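Local coordinates for protein histidinol dehydrogenase (Elizabethkingia anophelis NUHP1, PDB 6AN0) that probably catalyses the last step of histidine biosynthesis, the zinc-dependent, two-stage oxidation of L-histidinol to L-histidine at the expense of two NAD(+), at residues A[95-100]-A[143-148]; A[194-199]-A[210-215]; A[259-264]-A[290-295]. All blocks are in the same frame, centred on the assembly; numbering follows the deposited sequence. Where two conformers were deposited one is given.

Contact 1 (A[95-100]-A[143-148]); sequences SNIEKF and TVLMLG. With EDO (1,2-ethanediol), chain C.
Ile97 reaches from helix 84-102 toward helix 142-154 and sets its CD1 methyl between two consecutive side chains, Leu145 and Met146. The two backbones are nearest at Ile97 and Met146, where the CA atoms stand 7.2 Å apart. CG1 of Ile97 lies anti to the carbonyl carbon (chi1 -67°), and with chi2 near 160° the ethyl branch runs extended across to the other helix, while the CG2 methyl of Ile97 comes no nearer than the backbone O of Leu145, at 4.1 Å.

Both partners meet Ile97 crosswise, at about a right angle. Leu145 points at the opposite helix and offers its base: Ile97 CD1 lies 3.8 Å from Leu145 CB. Met146 starts out in the wrong direction, with its CB turned from helix 84-102, but a bend at chi2 (-65°) swings the thioether back. Its terminal methyl CE then closes to 3.6 Å on Ile97 CD1, and SD of Met146 follows at 3.9 Å from that same methyl.

On the flank, Glu98 OE2 receives a weak hydrogen bond from O1 of an ethanediol, probably left from crystallisation. Further along the first helix, Lys99 NZ bonds to the backbone O of Glu112 of the second subunit, and Asn96 and Phe100 also pack against that chain. Inside the subunit Met146 touches His371, and its side chain lies about 6 Å from that of Asp364, a zinc ligand. The chemistry between the helices is wholly apolar, so shape and exclusion of water, rather than directed bonds, join them near the metal site.

Contact 2 (A[194-199]-A[210-215]); sequences QAIGAM and DKIFGP. With EDO (1,2-ethanediol), chain D.
Met199 and Ile196, one helical turn apart on helix 192-201, pack against Ile212 of strand 211-213. This is helix-on-sheet packing within an alpha/beta layer: strand 117-132 runs parallel to both 158-163 and 211-213, and the helix lies over this sheet, with Met199 also touching Thr160 and Cys162. Ten residues separate 194-199 from 210-215.

The side-chain packing is apolar. Ile212 points at the helix and splits its two branches between the partners. The CD1 methyl of Ile212 sits 3.9 Å from Met199 CB and also faces the backbone O of Ile196 at 4.0 Å, so the tip of the ethyl branch lies against the root of Met199 and the helix backbone. The CG2 methyl of Ile212 instead meets side-chain ends: Ile196 CD1 at 4.1 Å, and Met199 CE at the same distance. Met199 gets there by staying extended at chi2 and bending at chi3 (-73°), which folds its methyl back to the isoleucine. Ile196 sets off along the flank, and its CD1 closes in only at the end of the chain.

Aromatic stacking belongs to the other face of the strand, where Phe213, turned from the helix, stacks on Phe390.

Polar links lie outside the apolar patch. Backbone bonds tie Lys211 to Gly130 and Ile212 to Ala233, placing the strand between its neighbours, while Asp210 O accepts from Asn381 ND2 of the second subunit. Gln194 of the helical segment and Tyr132, whose side chain is about 4 Å from that of Ile196, are both predicted to bind NAD(+). Also turned from the helix, Lys211 is fully extended and gives a weak hydrogen bond from its NZ to O2 of an ethanediol, 3.5 Å long.

Contact 3 (A[259-264]-A[290-295]); sequences DLLSQA and ENQLTQ
Helices 253-264 and 279-293 come closest where the CA atoms of Leu261 and Leu293 are 7.3 Å apart. They are consecutive helices of an alpha/beta unit, joined through strand 271-276 of the six-stranded parallel sheet. In the second segment Gln295 N is bonded to Gln292 O at 3.0 Å.

Leu261 is the side chain that bridges the gap. It heads for the other helix and divides its methyls between two consecutive residues. Leu261 CD1 rests 3.5 Å from Gln292 CB, its closest approach to the glutamine, with Gln292 OE1 4.1 Å from the same Leu261 CD1. That methyl of Leu261 also lies 3.8 Å from Leu293 N. Leu261 CD2 lies 4.1 Å from Leu293 CD1, and these two leucines cross at about a right angle. Leu293 also packs on Ala302 and Ser303 of helix 299-307.

Gln292 and Leu261 meet at a slant. The glutamine is extended beyond CG, and its NE2 is bonded to Glu254 O and Gln288 OE1, which anchors the amide between the two helices. Asp259 forms a salt bridge with Arg430 of the second subunit. Gln263, on another side of the same helix, is predicted to bind zinc and substrate, and its OE1 is hydrogen-bonded to Ser241 OG.

Beyond the contact, Thr294 and Gln295 hold each other in place. Thr294 OG1 donates to Asn291 O over 2.6 Å, tilted 22° from the carbonyl plane, and in turn accepts from the amide of Gln295: the bond from Gln295 NE2 to Thr294 OG1 is 3.0 Å long, with an N-H...O angle of 162°.

In the fold
All three contacts are apolar and buried where their segments meet, but their settings differ. Contacts 1 and 3 pair helix with helix, whereas contact 2 lays a helix on a strand of the mixed sheet. Contacts 1 and 2 lie nearer the centre of the chain and touch each other through Leu147 CD1, which packs on Phe213 and Gly214. Contact 3 sits further out, its centre about 24 Å from the chain centre, beside the parallel sheet, and touches neither. The second subunit reaches all three, contact 2 at a single residue. The side chains of Met146 in contact 1 and Leu261 in contact 3 are about 10 and 11 Å from a zinc ion; contact 2 lies by the predicted NAD(+) residues.

Contact 1 (A[95-100]-A[143-148])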
# COMPACT_ATOMS: atom_id res chain seq x y z
N SER A 95 -3.22 23.01 -12.06
CA SER A 95 -2.69 22.62 -13.36
C SER A 95 -1.37 21.87 -13.22
O SER A 95 -1.16 20.86 -13.90
CB SER A 95 -2.52 23.86 -14.24
OG SER A 95 -3.76 24.29 -14.76
N ASN A 96 -0.49 22.33 -12.33
CA ASN A 96 0.80 21.68 -12.15
C ASN A 96 0.65 20.31 -11.51
O ASN A 96 1.32 19.35 -11.92
CB ASN A 96 1.72 22.56 -11.31
CG ASN A 96 2.21 23.77 -12.06
OD1 ASN A 96 2.17 23.78 -13.29
ND2 ASN A 96 2.65 24.79 -11.34
N ILE A 97 -0.19 20.21 -10.48
CA ILE A 97 -0.47 18.93 -9.85
C ILE A 97 -1.08 17.96 -10.87
O ILE A 97 -0.70 16.78 -10.94
CB ILE A 97 -1.40 19.14 -8.63
CG1 ILE A 97 -0.66 19.91 -7.53
CG2 ILE A 97 -1.93 17.79 -8.11
CD1 ILE A 97 -1.58 20.58 -6.50
N GLU A 98 -2.03 18.44 -11.67
CA GLU A 98 -2.66 17.56 -12.66
C GLU A 98 -1.63 17.08 -13.68
O GLU A 98 -1.61 15.89 -14.03
CB GLU A 98 -3.81 18.28 -13.37
CG GLU A 98 -4.61 17.35 -14.29
CD GLU A 98 -5.81 18.03 -14.93
OE1 GLU A 98 -5.90 19.28 -14.87
OE2 GLU A 98 -6.67 17.32 -15.50
N LYS A 99 -0.78 17.98 -14.14
CA LYS A 99 0.20 17.61 -15.16
C LYS A 99 1.16 16.54 -14.64
O LYS A 99 1.43 15.54 -15.33
CB LYS A 99 0.95 18.85 -15.62
CG LYS A 99 1.85 18.63 -16.82
CD LYS A 99 2.34 19.95 -17.41
CE LYS A 99 3.35 19.69 -18.53
NZ LYS A 99 3.96 20.96 -19.03
N PHE A 100 1.66 16.71 -13.42
CA PHE A 100 2.63 15.75 -12.89
C PHE A 100 1.99 14.40 -12.59
O PHE A 100 2.59 13.35 -12.86
CB PHE A 100 3.31 16.30 -11.63
CG PHE A 100 4.35 15.36 -11.05
CD1 PHE A 100 5.49 15.04 -11.77
CD2 PHE A 100 4.19 14.81 -9.78
CE1 PHE A 100 6.47 14.19 -11.26
CE2 PHE A 100 5.17 13.95 -9.25
CZ PHE A 100 6.31 13.64 -9.99
N THR A 143 -4.58 20.50 0.46
CA THR A 143 -4.73 19.04 0.52
C THR A 143 -5.87 18.55 -0.35
O THR A 143 -5.83 17.42 -0.85
CB THR A 143 -4.91 18.62 1.98
OG1 THR A 143 -3.78 19.07 2.72
CG2 THR A 143 -5.01 17.10 2.11
N VAL A 144 -6.91 19.37 -0.54
CA VAL A 144 -7.99 18.99 -1.44
C VAL A 144 -7.45 18.75 -2.85
O VAL A 144 -7.79 17.75 -3.50
CB VAL A 144 -9.10 20.06 -1.44
CG1 VAL A 144 -10.17 19.70 -2.46
CG2 VAL A 144 -9.69 20.21 -0.04
N LEU A 145 -6.59 19.65 -3.34
CA LEU A 145 -5.97 19.45 -4.65
C LEU A 145 -5.13 18.18 -4.68
O LEU A 145 -5.17 17.42 -5.65
CB LEU A 145 -5.10 20.65 -5.04
CG LEU A 145 -5.80 21.99 -5.24
CD1 LEU A 145 -4.77 23.07 -5.56
CD2 LEU A 145 -6.85 21.88 -6.34
N MET A 146 -4.33 17.96 -3.63
CA MET A 146 -3.37 16.86 -3.62
C MET A 146 -4.04 15.49 -3.66
O MET A 146 -3.45 14.52 -4.16
CB MET A 146 -2.49 16.95 -2.36
CG MET A 146 -1.60 18.18 -2.28
SD MET A 146 -0.36 18.21 -3.60
CE MET A 146 0.27 19.89 -3.48
N LEU A 147 -5.23 15.37 -3.07
CA LEU A 147 -5.92 14.08 -3.02
C LEU A 147 -7.02 13.98 -4.05
O LEU A 147 -7.22 12.90 -4.63
CB LEU A 147 -6.51 13.86 -1.62
CG LEU A 147 -5.46 13.92 -0.50
CD1 LEU A 147 -6.14 13.76 0.86
CD2 LEU A 147 -4.37 12.86 -0.67
N GLY A 148 -7.70 15.09 -4.33
CA GLY A 148 -8.80 15.06 -5.29
C GLY A 148 -8.34 14.91 -6.73
O GLY A 148 -9.00 14.24 -7.53
C1 EDO C . -8.78 17.38 -12.41
O1 EDO C . -8.73 16.13 -13.11
C2 EDO C . -10.05 17.48 -11.58
O2 EDO C . -11.19 17.69 -12.42

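Contact 2 (A[194-199]-A[210-215])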
# COMPACT_ATOMS: atom_id res chain seq x y z
N GLN A 194 -16.14 10.09 14.04
CA GLN A 194 -17.43 9.81 13.44
C GLN A 194 -17.40 9.97 11.92
O GLN A 194 -18.06 9.20 11.21
CB GLN A 194 -18.54 10.68 14.07
CG GLN A 194 -18.34 12.22 13.98
CD GLN A 194 -17.49 12.81 15.12
OE1 GLN A 194 -16.81 12.08 15.84
NE2 GLN A 194 -17.54 14.13 15.28
N ALA A 195 -16.62 10.91 11.39
CA ALA A 195 -16.47 11.02 9.94
C ALA A 195 -15.78 9.78 9.37
O ALA A 195 -16.21 9.24 8.34
CB ALA A 195 -15.69 12.28 9.56
N ILE A 196 -14.69 9.34 10.01
CA ILE A 196 -14.00 8.13 9.54
C ILE A 196 -14.95 6.93 9.59
O ILE A 196 -14.96 6.09 8.69
CB ILE A 196 -12.73 7.88 10.38
CG1 ILE A 196 -11.74 9.05 10.25
CG2 ILE A 196 -12.07 6.56 9.99
CD1 ILE A 196 -11.43 9.42 8.78
N GLY A 197 -15.75 6.84 10.66
CA GLY A 197 -16.69 5.74 10.78
C GLY A 197 -17.76 5.78 9.71
O GLY A 197 -18.14 4.75 9.15
N ALA A 198 -18.25 6.99 9.40
CA ALA A 198 -19.24 7.12 8.34
C ALA A 198 -18.68 6.65 7.00
O ALA A 198 -19.37 5.97 6.23
CB ALA A 198 -19.72 8.57 8.26
N MET A 199 -17.42 6.98 6.70
CA MET A 199 -16.85 6.50 5.44
C MET A 199 -16.48 5.03 5.49
O MET A 199 -16.38 4.39 4.45
CB MET A 199 -15.64 7.35 5.05
CG MET A 199 -16.02 8.80 4.72
SD MET A 199 -14.63 9.79 4.12
CE MET A 199 -13.68 10.05 5.62
N ASP A 210 -14.04 2.68 -0.25
CA ASP A 210 -13.11 1.56 -0.31
C ASP A 210 -11.75 1.90 0.26
O ASP A 210 -11.04 1.01 0.74
CB ASP A 210 -12.93 1.08 -1.76
CG ASP A 210 -14.24 0.64 -2.40
OD1 ASP A 210 -14.56 1.11 -3.51
OD2 ASP A 210 -14.94 -0.20 -1.79
N LYS A 211 -11.37 3.18 0.20
CA LYS A 211 -10.07 3.64 0.68
C LYS A 211 -10.24 5.08 1.18
O LYS A 211 -10.91 5.88 0.53
CB LYS A 211 -9.00 3.56 -0.42
CG LYS A 211 -7.58 3.83 0.05
CD LYS A 211 -6.55 3.37 -1.01
CE LYS A 211 -5.11 3.66 -0.59
NZ LYS A 211 -4.13 3.04 -1.56
N ILE A 212 -9.63 5.38 2.33
CA ILE A 212 -9.74 6.69 2.97
C ILE A 212 -8.36 7.36 3.00
O ILE A 212 -7.38 6.74 3.41
CB ILE A 212 -10.31 6.57 4.39
CG1 ILE A 212 -11.75 6.02 4.34
CG2 ILE A 212 -10.23 7.91 5.14
CD1 ILE A 212 -12.29 5.54 5.72
N PHE A 213 -8.32 8.63 2.60
CA PHE A 213 -7.10 9.43 2.49
C PHE A 213 -7.18 10.66 3.39
O PHE A 213 -8.26 11.22 3.59
CB PHE A 213 -6.90 9.94 1.06
CG PHE A 213 -6.61 8.88 0.06
CD1 PHE A 213 -5.32 8.68 -0.39
CD2 PHE A 213 -7.63 8.08 -0.44
CE1 PHE A 213 -5.04 7.70 -1.33
CE2 PHE A 213 -7.36 7.10 -1.39
CZ PHE A 213 -6.07 6.91 -1.83
N GLY A 214 -6.02 11.11 3.88
CA GLY A 214 -5.92 12.40 4.52
C GLY A 214 -5.55 12.31 5.99
O GLY A 214 -6.14 11.54 6.74
N PRO A 215 -4.55 13.07 6.42
CA PRO A 215 -4.15 13.05 7.83
C PRO A 215 -5.06 13.89 8.72
O PRO A 215 -5.83 14.72 8.26
CB PRO A 215 -2.72 13.62 7.80
CG PRO A 215 -2.71 14.51 6.60
CD PRO A 215 -3.57 13.80 5.58
C1 EDO D . 0.71 5.81 -0.57
O1 EDO D . 0.61 5.14 -1.83
C2 EDO D . -0.72 6.15 -0.18
O2 EDO D . -1.47 4.95 -0.33

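Contact 3 (A[259-264]-A[290-295])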
# COMPACT_ATOMS: atom_id res chain seq x y z
N ASP A 259 13.38 28.01 5.38
CA ASP A 259 12.85 26.66 5.14
C ASP A 259 12.57 25.93 6.45
O ASP A 259 11.50 25.33 6.63
CB ASP A 259 13.82 25.87 4.27
CG ASP A 259 13.92 26.44 2.85
OD1 ASP A 259 12.95 27.09 2.41
OD2 ASP A 259 14.96 26.24 2.18
N LEU A 260 13.53 25.97 7.38
CA LEU A 260 13.32 25.38 8.70
C LEU A 260 12.10 25.97 9.38
O LEU A 260 11.27 25.24 9.94
CB LEU A 260 14.55 25.59 9.58
CG LEU A 260 15.86 24.93 9.14
CD1 LEU A 260 16.97 25.37 10.08
CD2 LEU A 260 15.70 23.41 9.11
N LEU A 261 11.97 27.30 9.35
CA LEU A 261 10.85 27.92 10.04
C LEU A 261 9.53 27.63 9.34
O LEU A 261 8.49 27.57 10.00
CB LEU A 261 11.09 29.42 10.17
CG LEU A 261 12.17 29.77 11.20
CD1 LEU A 261 12.55 31.22 11.14
CD2 LEU A 261 11.70 29.41 12.60
N SER A 262 9.55 27.42 8.02
CA SER A 262 8.32 27.07 7.33
C SER A 262 7.79 25.72 7.82
O SER A 262 6.58 25.57 8.03
CB SER A 262 8.53 27.06 5.81
OG SER A 262 9.34 25.98 5.38
N GLN A 263 8.68 24.75 8.05
CA GLN A 263 8.23 23.48 8.60
C GLN A 263 7.84 23.61 10.08
O GLN A 263 6.85 23.01 10.51
CB GLN A 263 9.34 22.43 8.43
CG GLN A 263 8.96 21.06 8.99
CD GLN A 263 7.74 20.50 8.29
OE1 GLN A 263 6.67 20.38 8.88
NE2 GLN A 263 7.90 20.17 7.02
N ALA A 264 8.60 24.39 10.86
CA ALA A 264 8.36 24.48 12.30
C ALA A 264 7.01 25.10 12.62
O ALA A 264 6.37 24.71 13.61
CB ALA A 264 9.45 25.29 13.00
N GLU A 290 16.92 32.87 14.48
CA GLU A 290 16.53 33.71 15.61
C GLU A 290 15.91 35.01 15.13
O GLU A 290 14.87 35.44 15.65
CB GLU A 290 17.74 33.99 16.50
CG GLU A 290 18.26 32.78 17.26
CD GLU A 290 17.15 32.00 17.96
OE1 GLU A 290 16.98 30.80 17.65
OE2 GLU A 290 16.44 32.59 18.80
N ASN A 291 16.53 35.66 14.14
CA ASN A 291 16.02 36.93 13.64
C ASN A 291 14.68 36.77 12.94
O ASN A 291 13.75 37.55 13.18
CB ASN A 291 17.03 37.58 12.71
CG ASN A 291 18.23 38.14 13.44
OD1 ASN A 291 18.19 38.31 14.66
ND2 ASN A 291 19.29 38.44 12.71
N GLN A 292 14.55 35.75 12.09
CA GLN A 292 13.29 35.54 11.38
C GLN A 292 12.18 35.09 12.31
O GLN A 292 11.01 35.44 12.08
CB GLN A 292 13.48 34.52 10.25
CG GLN A 292 14.36 35.00 9.12
CD GLN A 292 14.46 33.98 8.01
OE1 GLN A 292 13.50 33.27 7.72
NE2 GLN A 292 15.63 33.90 7.37
N LEU A 293 12.50 34.33 13.35
CA LEU A 293 11.48 33.84 14.27
C LEU A 293 10.69 34.99 14.88
O LEU A 293 9.47 34.87 15.08
CB LEU A 293 12.12 32.99 15.36
CG LEU A 293 11.19 32.40 16.42
CD1 LEU A 293 10.14 31.52 15.77
CD2 LEU A 293 11.98 31.62 17.45
N THR A 294 11.35 36.11 15.18
CA THR A 294 10.68 37.23 15.82
C THR A 294 9.53 37.78 14.99
O THR A 294 8.63 38.43 15.54
CB THR A 294 11.68 38.37 16.10
OG1 THR A 294 12.26 38.82 14.87
CG2 THR A 294 12.79 37.90 17.03
N GLN A 295 9.52 37.53 13.68
CA GLN A 295 8.52 38.10 12.79
C GLN A 295 7.35 37.15 12.51
O GLN A 295 6.44 37.54 11.78
CB GLN A 295 9.18 38.51 11.48
CG GLN A 295 10.38 39.43 11.67
CD GLN A 295 10.02 40.73 12.38
OE1 GLN A 295 9.17 41.49 11.92
NE2 GLN A 295 10.67 40.99 13.52